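Local coordinates for replication initiator protein (Staphylococcus aureus subsp. aureus, PDB 4PTA) that probably initiates replication of staphylococcal multiresistance plasmids by assembling on the plasmid origin through a winged-helix-type N-terminal domain, at residues A[31-36]-A[86-91]. Sequence-based numbering, arbitrary orientation.
Sequences DLSNDA and KKELEN
Glu-88, reaching out from helix 79-91, grips the N-terminal start of helix 34-44 with both carboxylate oxygens. Its OE1 accepts a hydrogen bond from Ser-33 OG at 2.9 Å, on the syn lone pair, while OE2 receives the backbone N-H of Ser-33 at 3.0 Å. That second bond is fairly straight (158°) but enters from above the carboxylate plane, 42° out of it. Two bonds to one residue therefore limit how the carboxylate can turn. Ser-33 is the N-cap: with chi1 at 74°, OG sits between the backbone N and the carbonyl carbon, where it also accepts a weak bond from Ala-36 N (3.3 Å). Glu-88 is thus a second-shell partner of the cap, and the nearby helix start probably helps to stabilise its negative charge.

The closely packed side is made by aliphatic side chains. Leu-89 CD2 lies 3.8 Å from Ala-36 CB, the methyl that points at helix 79-91, and Leu-32 lays CD2 against the backbone of that helix, 3.6 Å from Glu-88 O. Leu-32 and Leu-89 meet more loosely, tip to tip, CD1 to CD2 at 4.5 Å. Toward solvent, exposed Asp-31 makes no direct contact with helix 79-91; a water links its OD1 to Glu-88 OE2, bridging two carboxylates that lie 5.5 Å apart, OD1 to OE2.

Within the helix-turn-helix-clan domain, the contact joins the start of helix 34-44 to the C-terminal part of helix 79-91. Leu-32 also packs on Val-92 and Leu-94, and Leu-89 on Leu-94 and on Leu-95 of strand 95-97.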
# COMPACT_ATOMS: atom_id res chain seq x y z
N ASP A 31 14.59 -17.38 11.82
CA ASP A 31 15.95 -17.89 11.72
C ASP A 31 16.75 -17.19 10.62
O ASP A 31 17.94 -16.94 10.78
CB ASP A 31 15.91 -19.40 11.45
CG ASP A 31 17.21 -20.09 11.78
OD1 ASP A 31 18.16 -19.98 10.97
OD2 ASP A 31 17.29 -20.74 12.84
N LEU A 32 16.08 -16.88 9.51
CA LEU A 32 16.73 -16.29 8.34
C LEU A 32 17.61 -15.08 8.67
O LEU A 32 17.27 -14.27 9.53
CB LEU A 32 15.69 -15.86 7.30
CG LEU A 32 14.91 -16.94 6.55
CD1 LEU A 32 13.75 -16.30 5.80
CD2 LEU A 32 15.81 -17.71 5.59
N SER A 33 18.73 -14.97 7.97
CA SER A 33 19.58 -13.79 8.07
C SER A 33 18.86 -12.59 7.48
O SER A 33 18.12 -12.72 6.49
CB SER A 33 20.90 -14.01 7.33
OG SER A 33 20.70 -13.95 5.93
N ASN A 34 19.07 -11.43 8.07
CA ASN A 34 18.49 -10.20 7.55
C ASN A 34 18.80 -9.99 6.06
O ASN A 34 17.99 -9.41 5.33
CB ASN A 34 18.96 -9.00 8.38
CG ASN A 34 18.41 -9.02 9.79
OD1 ASN A 34 17.35 -9.59 10.05
ND2 ASN A 34 19.14 -8.39 10.71
N ASP A 35 19.95 -10.46 5.62
CA ASP A 35 20.31 -10.33 4.21
C ASP A 35 19.31 -11.07 3.32
O ASP A 35 18.99 -10.61 2.23
CB ASP A 35 21.73 -10.87 3.95
CG ASP A 35 22.79 -10.18 4.79
OD1 ASP A 35 22.82 -8.93 4.81
OD2 ASP A 35 23.59 -10.89 5.43
N ALA A 36 18.82 -12.21 3.79
CA ALA A 36 17.87 -13.01 3.02
C ALA A 36 16.45 -12.46 3.13
O ALA A 36 15.70 -12.45 2.15
CB ALA A 36 17.92 -14.47 3.45
N LYS A 86 20.22 -17.56 -1.56
CA LYS A 86 19.40 -18.54 -2.25
C LYS A 86 19.20 -19.78 -1.40
O LYS A 86 18.08 -20.21 -1.16
CB LYS A 86 20.04 -18.95 -3.57
CG LYS A 86 20.22 -17.82 -4.56
CD LYS A 86 20.70 -18.38 -5.89
CE LYS A 86 20.91 -17.28 -6.91
NZ LYS A 86 21.30 -17.82 -8.24
N LYS A 87 20.31 -20.36 -0.94
CA LYS A 87 20.26 -21.58 -0.14
C LYS A 87 19.37 -21.39 1.08
O LYS A 87 18.67 -22.32 1.49
CB LYS A 87 21.67 -22.01 0.28
CG LYS A 87 22.51 -22.55 -0.86
CD LYS A 87 23.90 -22.95 -0.40
CE LYS A 87 24.75 -23.39 -1.58
NZ LYS A 87 26.16 -23.65 -1.20
N GLU A 88 19.42 -20.20 1.66
CA GLU A 88 18.61 -19.89 2.83
C GLU A 88 17.13 -19.83 2.50
O GLU A 88 16.30 -20.38 3.23
CB GLU A 88 19.06 -18.57 3.46
CG GLU A 88 19.71 -18.73 4.81
CD GLU A 88 20.17 -17.41 5.38
OE1 GLU A 88 20.57 -16.53 4.60
OE2 GLU A 88 20.12 -17.25 6.62
N LEU A 89 16.79 -19.17 1.40
CA LEU A 89 15.40 -18.99 1.02
C LEU A 89 14.78 -20.31 0.55
O LEU A 89 13.62 -20.58 0.85
CB LEU A 89 15.25 -17.91 -0.06
CG LEU A 89 15.70 -16.48 0.28
CD1 LEU A 89 15.54 -15.56 -0.92
CD2 LEU A 89 14.96 -15.92 1.49
N GLU A 90 15.56 -21.11 -0.16
CA GLU A 90 15.09 -22.42 -0.63
C GLU A 90 14.84 -23.39 0.53
O GLU A 90 13.86 -24.13 0.53
CB GLU A 90 16.09 -23.03 -1.62
CG GLU A 90 16.21 -22.25 -2.92
CD GLU A 90 17.25 -22.83 -3.86
OE1 GLU A 90 16.91 -23.12 -5.02
OE2 GLU A 90 18.42 -22.98 -3.44
N ASN A 91 15.73 -23.35 1.51
CA ASN A 91 15.61 -24.19 2.69
C ASN A 91 14.28 -23.99 3.42
O ASN A 91 13.80 -24.88 4.12
CB ASN A 91 16.79 -23.93 3.64
CG ASN A 91 16.81 -24.88 4.83
OD1 ASN A 91 17.19 -26.05 4.70
ND2 ASN A 91 16.42 -24.38 5.99
O HOH W 1 19.01 -18.79 8.91